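Long-range contacts in glucosidase (Croceicoccus marinus, PDB 5Z3K), which probably hydrolyses O-glycosyl bonds as a beta-glucosidase of glycoside hydrolase family 39, a family built on a TIM barrel: residues A[26-30]-A[42-46]; A[113-119]-A[162-167]; A[134-139]-A[185-190]; A[243-247]-A[294-298]; A[439-445]-A[475-481]. One frame throughout, in Å; residues are numbered along the deposited sequence.

Interaction 1: A[26-30]-A[42-46]; sequences TSGIP and ILDVW
A tryptophan held between an aliphatic group on each face shows how a barrel strand can be tied to the helix that follows it. The chain leaves strand 25-27 extended through Ser27, passes Gly28 at phi/psi 122/177, and bends at Pro30 (-85/-13). Segment 42-46 starts with Ile42 as N-cap and then turns helical, Pro30 and Leu43 having the nearest CA atoms at 5.0 Å. The CA-to-CB bond of Trp46 points toward segment 26-30, and chi1 m, chi2 21° lay the indole between Pro30 and Thr26. Over one face, Pro30 CB stands 3.6 Å from the centroid of the Trp46 six-membered ring; over the opposite face, Thr26 CG2 (chi1 t) stands 3.9 Å from it, both as CH-pi contacts. At the ring edge Gly28 O is 3.4 Å from Trp46 CH2, while Trp46 NE1 bonds to Ala304 O. Leu43 (t, p) brings CD1 to 4.0 Å from Pro30 CB. Ile42 (p, t) extends CD1 to 4.3 Å from Ile29 O, and Ile42 N donates to Pro30 O at 2.8 Å. This is the strand-to-helix junction of the barrel's first beta-alpha-beta unit. Its chemistry is apolar and aromatic, with one backbone hydrogen bond fixing the helix start.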
# COMPACT_ATOMS: atom_id res chain seq x y z
N THR A 26 -1.70 1.39 3.42
CA THR A 26 -0.90 0.36 4.07
C THR A 26 -1.83 -0.65 4.74
O THR A 26 -3.04 -0.46 4.81
CB THR A 26 0.06 0.95 5.11
OG1 THR A 26 1.06 -0.03 5.43
CG2 THR A 26 -0.69 1.31 6.39
N SER A 27 -1.23 -1.72 5.22
CA SER A 27 -1.95 -2.73 5.97
C SER A 27 -1.20 -2.96 7.27
O SER A 27 -0.08 -2.46 7.47
CB SER A 27 -2.09 -4.03 5.18
OG SER A 27 -0.87 -4.74 5.18
N GLY A 28 -1.82 -3.71 8.16
CA GLY A 28 -1.27 -4.01 9.47
C GLY A 28 -2.18 -3.55 10.59
O GLY A 28 -3.23 -2.94 10.37
N ILE A 29 -1.75 -3.86 11.81
CA ILE A 29 -2.47 -3.58 13.05
C ILE A 29 -1.79 -2.40 13.74
O ILE A 29 -0.65 -2.53 14.21
CB ILE A 29 -2.51 -4.82 13.96
CG1 ILE A 29 -3.26 -5.97 13.27
CG2 ILE A 29 -3.12 -4.47 15.31
CD1 ILE A 29 -3.08 -7.35 13.94
N PRO A 30 -2.44 -1.23 13.82
CA PRO A 30 -1.75 -0.04 14.33
C PRO A 30 -1.74 0.12 15.84
O PRO A 30 -0.96 0.95 16.34
CB PRO A 30 -2.53 1.11 13.68
CG PRO A 30 -3.91 0.58 13.50
CD PRO A 30 -3.74 -0.90 13.19
N ILE A 42 1.19 2.15 17.62
CA ILE A 42 1.95 2.96 16.67
C ILE A 42 1.02 3.82 15.80
O ILE A 42 1.42 4.29 14.75
CB ILE A 42 2.86 2.09 15.79
CG1 ILE A 42 2.00 1.08 15.02
CG2 ILE A 42 3.95 1.41 16.68
CD1 ILE A 42 2.75 0.08 14.16
N LEU A 43 -0.23 4.00 16.23
CA LEU A 43 -1.19 4.76 15.43
C LEU A 43 -0.70 6.18 15.15
O LEU A 43 -0.95 6.73 14.07
CB LEU A 43 -2.54 4.80 16.15
CG LEU A 43 -3.68 5.51 15.43
CD1 LEU A 43 -4.01 4.79 14.11
CD2 LEU A 43 -4.93 5.61 16.34
N ASP A 44 -0.01 6.79 16.12
CA ASP A 44 0.50 8.14 15.89
C ASP A 44 1.52 8.18 14.76
O ASP A 44 1.66 9.21 14.10
CB ASP A 44 1.13 8.71 17.16
CG ASP A 44 1.47 10.18 17.03
OD1 ASP A 44 0.53 11.01 16.91
OD2 ASP A 44 2.67 10.52 17.04
N VAL A 45 2.25 7.08 14.53
CA VAL A 45 3.19 7.04 13.40
C VAL A 45 2.42 7.01 12.09
O VAL A 45 2.81 7.67 11.11
CB VAL A 45 4.15 5.83 13.52
CG1 VAL A 45 5.17 5.83 12.36
CG2 VAL A 45 4.88 5.83 14.86
N TRP A 46 1.33 6.25 12.03
CA TRP A 46 0.49 6.26 10.83
C TRP A 46 -0.07 7.66 10.57
O TRP A 46 -0.12 8.13 9.42
CB TRP A 46 -0.65 5.25 10.96
CG TRP A 46 -0.27 3.81 10.81
CD1 TRP A 46 0.96 3.25 10.94
CD2 TRP A 46 -1.17 2.73 10.47
NE1 TRP A 46 0.90 1.90 10.72
CE2 TRP A 46 -0.40 1.55 10.42
CE3 TRP A 46 -2.54 2.66 10.23
CZ2 TRP A 46 -0.95 0.31 10.13
CZ3 TRP A 46 -3.10 1.41 9.94
CH2 TRP A 46 -2.31 0.25 9.90

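Interaction 2: A[113-119]-A[162-167]; sequences IPANKQP and KLHFSG
Two loops that follow successive strands of the TIM barrel, 104-109 and 151-154, meet here just before the helices to which they lead, 123-138 and 169-186. Neither segment is regular; residues 117-119 run beside 165-167 in the same direction, with CA pairs Lys117-Phe165 at 4.7 Å, Gln118-Ser166 at 5.4 Å and Pro119-Gly167 at 5.2 Å. A cis peptide precedes Pro114, and Asn116 OD1 accepts from Gln118 N at 3.1 Å, an Asx turn. The central link is Ser166 N to Lys117 O, 3.0 Å and almost linear; Ser166 OG (chi1 p) lies 3.1 Å from the same Lys117 O, a weak bond at best. Lys117 (chi1 p, chi2 -98°) lays its chain along the opposing backbone, CB 3.2 Å from His164 O and CE 3.3 Å from Lys162 O, and a water bridges Lys117 NZ (2.8 Å) to Leu163 O (2.7 Å). Ile113 (m, t) sets CG2 over the face of the His164 ring, 3.6 Å from its centroid, a CH-pi contact. Pro119 CB reaches Phe165 CZ at 4.0 Å, and Pro119 CG approaches Gly167 CA at 3.8 Å, where a CB on Gly167 would clash with both Pro119 and Phe165. Phe165 also packs edge-to-face with Phe172. Such lateral pairing of neighbouring beta-to-alpha loops belongs to the C-terminal rim of the strands in a TIM barrel.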
# COMPACT_ATOMS: atom_id res chain seq x y z
N ILE A 113 -7.90 -17.48 6.71
CA ILE A 113 -6.66 -17.98 6.10
C ILE A 113 -5.50 -17.77 7.07
O ILE A 113 -5.31 -16.63 7.54
CB ILE A 113 -6.40 -17.26 4.77
CG1 ILE A 113 -7.52 -17.54 3.77
CG2 ILE A 113 -5.01 -17.62 4.23
CD1 ILE A 113 -7.73 -16.43 2.74
N PRO A 114 -4.66 -18.79 7.34
CA PRO A 114 -4.65 -20.11 6.69
C PRO A 114 -5.40 -21.23 7.41
O PRO A 114 -5.42 -22.34 6.89
CB PRO A 114 -3.16 -20.46 6.67
CG PRO A 114 -2.67 -19.90 7.97
CD PRO A 114 -3.47 -18.62 8.20
N ALA A 115 -5.99 -20.96 8.57
CA ALA A 115 -6.64 -22.06 9.29
C ALA A 115 -7.76 -22.66 8.46
O ALA A 115 -7.94 -23.89 8.44
CB ALA A 115 -7.15 -21.57 10.64
N ASN A 116 -8.50 -21.83 7.74
CA ASN A 116 -9.63 -22.30 6.94
C ASN A 116 -9.72 -21.50 5.65
O ASN A 116 -9.78 -20.27 5.69
CB ASN A 116 -10.95 -22.17 7.70
CG ASN A 116 -12.13 -22.44 6.80
OD1 ASN A 116 -12.19 -23.48 6.16
ND2 ASN A 116 -13.06 -21.49 6.71
N LYS A 117 -9.77 -22.21 4.51
CA LYS A 117 -9.97 -21.55 3.22
C LYS A 117 -11.16 -22.11 2.46
O LYS A 117 -11.25 -21.93 1.24
CB LYS A 117 -8.70 -21.62 2.36
CG LYS A 117 -8.09 -22.99 2.23
CD LYS A 117 -6.95 -23.14 3.22
CE LYS A 117 -6.08 -24.34 2.90
NZ LYS A 117 -5.12 -24.56 4.02
N GLN A 118 -12.09 -22.76 3.15
CA GLN A 118 -13.22 -23.38 2.47
C GLN A 118 -14.15 -22.31 1.90
O GLN A 118 -14.28 -21.22 2.46
CB GLN A 118 -13.99 -24.29 3.42
CG GLN A 118 -13.20 -25.48 3.93
CD GLN A 118 -13.99 -26.31 4.91
OE1 GLN A 118 -15.22 -26.40 4.82
NE2 GLN A 118 -13.30 -26.91 5.88
N PRO A 119 -14.83 -22.60 0.79
CA PRO A 119 -15.86 -21.69 0.29
C PRO A 119 -17.08 -21.68 1.20
O PRO A 119 -17.22 -22.49 2.12
CB PRO A 119 -16.18 -22.24 -1.10
CG PRO A 119 -15.88 -23.73 -0.97
CD PRO A 119 -14.73 -23.84 -0.02
N LYS A 162 -3.69 -23.75 -3.40
CA LYS A 162 -4.92 -23.89 -2.62
C LYS A 162 -4.75 -23.38 -1.20
O LYS A 162 -5.55 -23.71 -0.32
CB LYS A 162 -5.38 -25.35 -2.61
CG LYS A 162 -5.46 -25.99 -3.98
CD LYS A 162 -6.56 -25.37 -4.82
CE LYS A 162 -6.68 -26.07 -6.17
NZ LYS A 162 -6.99 -25.12 -7.30
N LEU A 163 -3.72 -22.58 -0.96
CA LEU A 163 -3.37 -22.18 0.40
C LEU A 163 -4.23 -21.04 0.93
O LEU A 163 -4.30 -20.87 2.15
CB LEU A 163 -1.90 -21.80 0.45
CG LEU A 163 -0.95 -22.95 0.12
CD1 LEU A 163 0.51 -22.52 0.22
CD2 LEU A 163 -1.22 -24.15 1.01
N HIS A 164 -4.89 -20.26 0.07
CA HIS A 164 -5.82 -19.23 0.52
C HIS A 164 -7.27 -19.48 0.13
O HIS A 164 -8.17 -18.90 0.75
CB HIS A 164 -5.42 -17.85 -0.03
CG HIS A 164 -4.21 -17.28 0.63
ND1 HIS A 164 -4.11 -15.95 0.98
CD2 HIS A 164 -3.03 -17.85 0.99
CE1 HIS A 164 -2.93 -15.72 1.54
NE2 HIS A 164 -2.26 -16.86 1.56
N PHE A 165 -7.53 -20.31 -0.88
CA PHE A 165 -8.89 -20.65 -1.28
C PHE A 165 -8.89 -22.09 -1.78
O PHE A 165 -8.19 -22.40 -2.76
CB PHE A 165 -9.39 -19.70 -2.37
CG PHE A 165 -10.84 -19.87 -2.68
CD1 PHE A 165 -11.81 -19.38 -1.83
CD2 PHE A 165 -11.25 -20.52 -3.85
CE1 PHE A 165 -13.15 -19.53 -2.11
CE2 PHE A 165 -12.59 -20.68 -4.13
CZ PHE A 165 -13.54 -20.19 -3.27
N SER A 166 -9.68 -22.95 -1.14
CA SER A 166 -9.75 -24.36 -1.53
C SER A 166 -11.03 -24.71 -2.27
O SER A 166 -11.27 -25.90 -2.55
CB SER A 166 -9.60 -25.25 -0.30
OG SER A 166 -10.58 -24.94 0.68
N GLY A 167 -11.86 -23.73 -2.60
CA GLY A 167 -13.02 -23.98 -3.44
C GLY A 167 -12.64 -23.98 -4.91
O GLY A 167 -11.47 -23.82 -5.28
O HOH W 1 -3.16 -22.52 3.96

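Interaction 3: A[134-139]-A[185-190]; sequences VRHYVC and RVDPAL
The C-terminal ends of helices 123-138 and 169-186, neighbours around the TIM barrel, meet here through valines and a leucine. Arg135 and Val186 have the nearest CA atoms, 6.4 Å apart. Arg185, still helical, sets its side chain beside that of Arg135, with Arg185 CG 4.3 Å from Arg135 NH2; both arginines form salt bridges with Glu131, so their like charges share an acidic partner. Val186 (chi1 t) is the centre of the contact: CB is 3.8 Å from Val134 CG1, CG2 is 3.6 Å from Arg135 CG and lies over one face of its guanidinium, and CG1 is 3.5 Å from Cys139 SG (chi1 m). Asp187 leaves the helix at phi/psi -162/112; its OD1 accepts from Ala189 N at 3.0 Å, an Asx turn. Pro188 and Ala189 form the middle of a type I turn, closed by Leu190 N to Asp187 O at 3.0 Å. Leu190 (m, t) then folds back, CD1 at 3.7 Å from Val134 CG1 and CD2 at 3.9 Å from Val138 CG2, both valines being t. No hydrogen bond joins the two segments, whose contact is mainly apolar; the salt bridges of Arg185 to Glu131 and Glu127 add a charged link between the helices.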
# COMPACT_ATOMS: atom_id res chain seq x y z
N VAL A 134 -21.64 -4.70 5.91
CA VAL A 134 -21.50 -3.44 5.19
C VAL A 134 -22.39 -2.37 5.81
O VAL A 134 -21.97 -1.23 6.01
CB VAL A 134 -21.79 -3.63 3.69
CG1 VAL A 134 -21.75 -2.30 2.95
CG2 VAL A 134 -20.80 -4.61 3.07
N ARG A 135 -23.63 -2.73 6.14
CA ARG A 135 -24.55 -1.77 6.76
C ARG A 135 -24.04 -1.33 8.12
O ARG A 135 -24.28 -0.19 8.53
CB ARG A 135 -25.94 -2.39 6.88
CG ARG A 135 -26.70 -2.44 5.58
CD ARG A 135 -28.14 -2.94 5.76
NE ARG A 135 -28.78 -3.07 4.45
CZ ARG A 135 -29.18 -2.04 3.71
NH1 ARG A 135 -29.03 -0.80 4.16
NH2 ARG A 135 -29.73 -2.25 2.52
N HIS A 136 -23.37 -2.22 8.84
CA HIS A 136 -22.80 -1.83 10.13
C HIS A 136 -21.72 -0.77 9.96
O HIS A 136 -21.62 0.16 10.77
CB HIS A 136 -22.25 -3.07 10.84
CG HIS A 136 -21.54 -2.76 12.12
ND1 HIS A 136 -22.22 -2.48 13.30
CD2 HIS A 136 -20.22 -2.70 12.42
CE1 HIS A 136 -21.34 -2.26 14.26
NE2 HIS A 136 -20.12 -2.38 13.75
N TYR A 137 -20.90 -0.87 8.91
CA TYR A 137 -19.80 0.08 8.75
C TYR A 137 -20.12 1.26 7.84
O TYR A 137 -19.32 2.19 7.78
CB TYR A 137 -18.54 -0.65 8.26
CG TYR A 137 -17.98 -1.50 9.38
CD1 TYR A 137 -17.48 -0.90 10.54
CD2 TYR A 137 -18.02 -2.89 9.32
CE1 TYR A 137 -17.00 -1.66 11.58
CE2 TYR A 137 -17.54 -3.66 10.37
CZ TYR A 137 -17.03 -3.04 11.50
OH TYR A 137 -16.57 -3.80 12.57
N VAL A 138 -21.28 1.26 7.17
CA VAL A 138 -21.64 2.32 6.24
C VAL A 138 -22.89 3.07 6.68
O VAL A 138 -22.96 4.30 6.55
CB VAL A 138 -21.80 1.78 4.80
CG1 VAL A 138 -22.29 2.89 3.87
CG2 VAL A 138 -20.47 1.21 4.29
N CYS A 139 -23.89 2.36 7.22
CA CYS A 139 -25.19 2.95 7.55
C CYS A 139 -25.51 2.94 9.04
O CYS A 139 -26.66 3.13 9.41
CB CYS A 139 -26.31 2.23 6.78
SG CYS A 139 -26.01 2.15 5.00
N ARG A 185 -26.13 -3.06 -2.97
CA ARG A 185 -27.46 -2.91 -2.40
C ARG A 185 -27.45 -1.93 -1.23
O ARG A 185 -28.40 -1.16 -1.04
CB ARG A 185 -27.98 -4.28 -1.96
CG ARG A 185 -29.35 -4.29 -1.29
CD ARG A 185 -29.79 -5.74 -1.01
NE ARG A 185 -29.56 -6.60 -2.17
CZ ARG A 185 -28.87 -7.74 -2.16
NH1 ARG A 185 -28.31 -8.18 -1.04
NH2 ARG A 185 -28.74 -8.44 -3.28
N VAL A 186 -26.37 -1.92 -0.44
CA VAL A 186 -26.32 -1.01 0.70
C VAL A 186 -26.15 0.42 0.23
O VAL A 186 -26.83 1.34 0.71
CB VAL A 186 -25.20 -1.43 1.66
CG1 VAL A 186 -25.00 -0.37 2.75
CG2 VAL A 186 -25.49 -2.79 2.25
N ASP A 187 -25.26 0.64 -0.72
CA ASP A 187 -24.93 1.96 -1.21
C ASP A 187 -24.23 1.84 -2.55
O ASP A 187 -23.10 1.33 -2.62
CB ASP A 187 -24.07 2.70 -0.19
CG ASP A 187 -23.72 4.11 -0.61
OD1 ASP A 187 -24.22 4.60 -1.65
OD2 ASP A 187 -22.93 4.74 0.12
N PRO A 188 -24.87 2.26 -3.64
CA PRO A 188 -24.21 2.18 -4.96
C PRO A 188 -22.90 2.95 -5.04
O PRO A 188 -22.08 2.64 -5.91
CB PRO A 188 -25.26 2.78 -5.91
CG PRO A 188 -26.56 2.62 -5.20
CD PRO A 188 -26.26 2.74 -3.74
N ALA A 189 -22.68 3.93 -4.16
CA ALA A 189 -21.44 4.71 -4.18
C ALA A 189 -20.24 3.94 -3.64
O ALA A 189 -19.11 4.40 -3.81
CB ALA A 189 -21.62 6.00 -3.39
N LEU A 190 -20.46 2.80 -2.99
CA LEU A 190 -19.34 2.02 -2.49
C LEU A 190 -18.61 1.35 -3.64
O LEU A 190 -19.20 0.96 -4.64
CB LEU A 190 -19.84 0.97 -1.49
CG LEU A 190 -20.52 1.52 -0.24
CD1 LEU A 190 -21.25 0.39 0.47
CD2 LEU A 190 -19.51 2.20 0.69

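Interaction 4: A[243-247]-A[294-298]; sequences AAEVR and SEVDK
Opposite charges that stop short of a salt bridge, with a water between them, set this contact apart: Arg247 NH1 and Asp297 OD2 are 4.2 Å from each other. The setting is the outside of the TIM barrel, where helix 238-252 meets the loop leading from helix 277-291 into the last barrel strand, 298-301. Segment 243-247 is regular helix. In the loop, Ser294 OG (chi1 p) accepts from Val296 N at 3.0 Å, an ST turn that takes in Glu295 (-80/0), and Val296 (-69/127) then leads toward the strand. Ala243 and Glu295 bring their CA atoms within 5.3 Å. On the inner side Ala243 CB packs 3.6 Å from Val296 CG2 (chi1 t), near Trp226 of strand 223-229. Glu295 (m, m) lies along the helix, its CB 3.7 Å from Ala243 O and 3.9 Å from Ala243 CB, its CG 4.1 Å from Ala244 CA, and its OE1 3.4 Å from Arg247 CD. Arg247 (t, p, chi3 -96°) curls toward the loop, where NH1 also bonds to Thr258 O, while Asp297 OD2 accepts from Leu260 N. The bridging water accepts from Arg247 NH1 at 2.8 Å and lies 2.8 Å from both Glu295 O and Asp297 OD2.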
# COMPACT_ATOMS: atom_id res chain seq x y z
N ALA A 243 1.97 -2.95 -13.22
CA ALA A 243 0.69 -2.27 -13.36
C ALA A 243 0.36 -2.02 -14.82
O ALA A 243 -0.81 -2.09 -15.22
CB ALA A 243 0.69 -0.95 -12.58
N ALA A 244 1.37 -1.70 -15.62
CA ALA A 244 1.13 -1.49 -17.05
C ALA A 244 0.57 -2.75 -17.69
O ALA A 244 -0.39 -2.69 -18.47
CB ALA A 244 2.42 -1.05 -17.74
N GLU A 245 1.14 -3.91 -17.35
CA GLU A 245 0.66 -5.17 -17.92
C GLU A 245 -0.74 -5.50 -17.43
O GLU A 245 -1.59 -5.96 -18.21
CB GLU A 245 1.64 -6.29 -17.59
CG GLU A 245 1.22 -7.64 -18.14
CD GLU A 245 1.17 -7.65 -19.66
OE1 GLU A 245 1.79 -6.76 -20.28
OE2 GLU A 245 0.51 -8.56 -20.22
N VAL A 246 -1.01 -5.27 -16.15
CA VAL A 246 -2.34 -5.55 -15.61
C VAL A 246 -3.36 -4.63 -16.26
O VAL A 246 -4.48 -5.05 -16.60
CB VAL A 246 -2.33 -5.40 -14.08
CG1 VAL A 246 -3.74 -5.55 -13.55
CG2 VAL A 246 -1.40 -6.42 -13.47
N ARG A 247 -3.00 -3.36 -16.42
CA ARG A 247 -3.88 -2.41 -17.10
C ARG A 247 -4.28 -2.91 -18.47
O ARG A 247 -5.46 -2.86 -18.84
CB ARG A 247 -3.18 -1.05 -17.22
CG ARG A 247 -4.03 -0.01 -17.92
CD ARG A 247 -5.03 0.58 -16.95
NE ARG A 247 -6.33 -0.08 -17.03
CZ ARG A 247 -7.29 0.04 -16.11
NH1 ARG A 247 -7.09 0.78 -15.03
NH2 ARG A 247 -8.45 -0.60 -16.28
N SER A 294 2.27 5.91 -12.91
CA SER A 294 2.03 4.50 -13.25
C SER A 294 0.53 4.28 -13.37
O SER A 294 -0.27 5.17 -13.09
CB SER A 294 2.61 3.57 -12.18
OG SER A 294 1.74 3.51 -11.06
N GLU A 295 0.17 3.06 -13.76
CA GLU A 295 -1.24 2.68 -13.81
C GLU A 295 -1.79 2.30 -12.44
O GLU A 295 -2.98 1.97 -12.35
CB GLU A 295 -1.43 1.52 -14.80
CG GLU A 295 -0.98 1.88 -16.22
CD GLU A 295 -1.75 3.04 -16.82
OE1 GLU A 295 -2.93 3.23 -16.46
OE2 GLU A 295 -1.19 3.75 -17.68
N VAL A 296 -0.98 2.35 -11.37
CA VAL A 296 -1.50 2.11 -10.03
C VAL A 296 -2.42 3.26 -9.63
O VAL A 296 -2.03 4.44 -9.68
CB VAL A 296 -0.36 1.94 -9.02
CG1 VAL A 296 -0.91 1.74 -7.61
CG2 VAL A 296 0.55 0.79 -9.42
N ASP A 297 -3.64 2.93 -9.20
CA ASP A 297 -4.58 3.95 -8.76
C ASP A 297 -4.68 4.05 -7.24
O ASP A 297 -4.98 5.13 -6.72
CB ASP A 297 -5.97 3.67 -9.33
CG ASP A 297 -6.02 3.83 -10.83
OD1 ASP A 297 -5.49 4.84 -11.34
OD2 ASP A 297 -6.56 2.94 -11.52
N LYS A 298 -4.44 2.94 -6.54
CA LYS A 298 -4.41 2.89 -5.09
C LYS A 298 -3.39 1.83 -4.70
O LYS A 298 -3.26 0.81 -5.38
CB LYS A 298 -5.78 2.52 -4.50
CG LYS A 298 -6.89 3.50 -4.78
CD LYS A 298 -6.70 4.79 -4.04
CE LYS A 298 -8.02 5.58 -3.98
NZ LYS A 298 -8.92 5.23 -5.12
O HOH W 2 -5.17 2.54 -13.95

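Interaction 5: A[439-445]-A[475-481]; sequences RVVRYRA and VELIEIT
Backbone bonding comes first. Strands 439-445 and 475-481 are antiparallel (162°), their axes 4.7 Å apart, in register from Arg439-Thr481 to Ala445-Val475. Arg439-Thr481, Val441-Glu479, Tyr443-Leu477 and Ala445-Val475 are hydrogen-bonded pairs, each with two N-H...O bonds of 2.8-2.9 Å between backbone N and O; the three pairs between them are non-hydrogen-bonded, with CA-H...O contacts such as Ile480 CA to Arg439 O at 3.2 Å. The salt bridges between the strands lie on the face of Val440, Arg442 and Arg444: Glu476 OE2 takes Arg442 NH1 at 2.8 Å and Arg444 NE at 2.5 Å, a network helped by Arg444 (t, p, p) and Arg442 (chi3 p), whose NH2 also pairs with Asp455. Glu479, on the other face, pairs with Arg371. Apolar packing includes Val440 CG1-Ile478 CG2 at 4.2 Å and, opposite, Tyr443 CD1 (chi1 m) to Leu477 CD2 at 4.0 Å, both side chains touching Leu336 of helix 329-341. This ladder is typical of the all-beta domain that accompanies the TIM barrel in family 39 glycosidases.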
# COMPACT_ATOMS: atom_id res chain seq x y z
N ARG A 439 11.92 28.92 6.03
CA ARG A 439 12.65 27.92 6.81
C ARG A 439 12.94 26.71 5.94
O ARG A 439 12.06 26.25 5.20
CB ARG A 439 11.86 27.49 8.05
CG ARG A 439 12.70 26.72 9.05
CD ARG A 439 11.95 26.33 10.33
NE ARG A 439 12.85 25.59 11.22
CZ ARG A 439 12.46 24.72 12.15
NH1 ARG A 439 11.17 24.48 12.34
NH2 ARG A 439 13.36 24.10 12.90
N VAL A 440 14.17 26.20 6.02
CA VAL A 440 14.59 24.98 5.35
C VAL A 440 14.91 23.94 6.41
O VAL A 440 15.81 24.14 7.23
CB VAL A 440 15.83 25.22 4.46
CG1 VAL A 440 16.15 23.97 3.66
CG2 VAL A 440 15.63 26.45 3.57
N VAL A 441 14.18 22.83 6.39
CA VAL A 441 14.40 21.72 7.31
C VAL A 441 14.71 20.46 6.51
O VAL A 441 14.17 20.26 5.41
CB VAL A 441 13.17 21.50 8.23
CG1 VAL A 441 13.41 20.35 9.17
CG2 VAL A 441 12.87 22.77 9.01
N ARG A 442 15.57 19.61 7.05
CA ARG A 442 15.97 18.38 6.38
C ARG A 442 15.80 17.19 7.32
O ARG A 442 16.26 17.24 8.46
CB ARG A 442 17.42 18.48 5.90
CG ARG A 442 18.10 17.16 5.58
CD ARG A 442 19.50 17.41 4.98
NE ARG A 442 20.54 17.62 5.99
CZ ARG A 442 21.42 16.70 6.38
NH1 ARG A 442 21.40 15.48 5.85
NH2 ARG A 442 22.34 16.99 7.29
N TYR A 443 15.14 16.12 6.83
CA TYR A 443 14.96 14.86 7.54
C TYR A 443 15.63 13.73 6.78
O TYR A 443 15.63 13.71 5.54
CB TYR A 443 13.46 14.51 7.73
CG TYR A 443 12.62 15.62 8.29
CD1 TYR A 443 12.13 16.63 7.48
CD2 TYR A 443 12.28 15.64 9.64
CE1 TYR A 443 11.35 17.65 8.00
CE2 TYR A 443 11.50 16.66 10.17
CZ TYR A 443 11.04 17.65 9.34
OH TYR A 443 10.27 18.66 9.84
N ARG A 444 16.17 12.76 7.51
CA ARG A 444 17.02 11.72 6.92
C ARG A 444 16.67 10.34 7.46
O ARG A 444 16.53 10.16 8.67
CB ARG A 444 18.50 12.01 7.22
CG ARG A 444 19.45 10.90 6.87
CD ARG A 444 19.57 10.74 5.35
NE ARG A 444 20.13 11.93 4.72
CZ ARG A 444 21.43 12.10 4.46
NH1 ARG A 444 22.31 11.16 4.79
NH2 ARG A 444 21.85 13.22 3.86
N ALA A 445 16.56 9.36 6.56
CA ALA A 445 16.44 7.96 6.96
C ALA A 445 17.53 7.19 6.25
O ALA A 445 17.55 7.11 5.02
CB ALA A 445 15.05 7.39 6.63
N VAL A 475 17.52 8.17 2.29
CA VAL A 475 16.29 8.87 1.93
C VAL A 475 16.29 10.22 2.63
O VAL A 475 16.57 10.31 3.83
CB VAL A 475 15.03 8.05 2.33
CG1 VAL A 475 13.75 8.80 1.94
CG2 VAL A 475 15.06 6.67 1.66
N GLU A 476 16.05 11.28 1.86
CA GLU A 476 16.04 12.62 2.43
C GLU A 476 14.82 13.46 2.04
O GLU A 476 14.44 13.51 0.87
CB GLU A 476 17.32 13.37 2.05
CG GLU A 476 17.54 14.66 2.82
CD GLU A 476 18.99 14.90 3.16
OE1 GLU A 476 19.65 15.68 2.43
OE2 GLU A 476 19.48 14.32 4.14
N LEU A 477 14.23 14.11 3.03
CA LEU A 477 13.10 15.00 2.80
C LEU A 477 13.56 16.41 3.10
O LEU A 477 14.05 16.68 4.21
CB LEU A 477 11.90 14.65 3.69
CG LEU A 477 10.71 15.61 3.58
CD1 LEU A 477 10.11 15.53 2.18
CD2 LEU A 477 9.63 15.25 4.63
N ILE A 478 13.45 17.29 2.12
CA ILE A 478 13.73 18.70 2.30
C ILE A 478 12.39 19.40 2.40
O ILE A 478 11.56 19.28 1.50
CB ILE A 478 14.56 19.27 1.13
CG1 ILE A 478 15.85 18.47 0.95
CG2 ILE A 478 14.80 20.77 1.34
CD1 ILE A 478 16.69 18.35 2.21
N GLU A 479 12.19 20.15 3.48
CA GLU A 479 10.94 20.85 3.71
C GLU A 479 11.23 22.34 3.77
O GLU A 479 12.03 22.79 4.59
CB GLU A 479 10.30 20.38 5.01
CG GLU A 479 8.84 20.72 5.11
CD GLU A 479 8.14 19.88 6.16
OE1 GLU A 479 7.66 18.77 5.82
OE2 GLU A 479 8.12 20.32 7.32
N ILE A 480 10.58 23.11 2.90
CA ILE A 480 10.71 24.57 2.87
C ILE A 480 9.37 25.18 3.24
O ILE A 480 8.34 24.84 2.65
CB ILE A 480 11.18 25.07 1.49
CG1 ILE A 480 12.43 24.32 1.07
CG2 ILE A 480 11.47 26.57 1.54
CD1 ILE A 480 12.74 24.48 -0.37
N THR A 481 9.37 26.08 4.23
CA THR A 481 8.13 26.67 4.71
C THR A 481 8.22 28.18 4.76
O THR A 481 9.30 28.76 4.94
CB THR A 481 7.77 26.15 6.10
OG1 THR A 481 8.89 26.36 6.98
CG2 THR A 481 7.45 24.67 6.02

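In the fold
Four of the five contacts belong to the barrel, and their chemistry follows their place in it. Interaction 1 is buried and joins a strand to its own following helix by aromatic packing. Interactions 2 and 3 share the same two beta-alpha units but link different parts, loops before the helices and the helix ends, about 17 Å apart at nearest atoms; interaction 2 mixes a backbone bond, a water bridge and CH-pi packing, while interaction 3 is mainly apolar between its segments. Interaction 4, partly buried like these two, lies across the chain's centre from interaction 1 and uses water between charges. Interaction 5, buried in the separate beta domain, relies on a regular strand ladder.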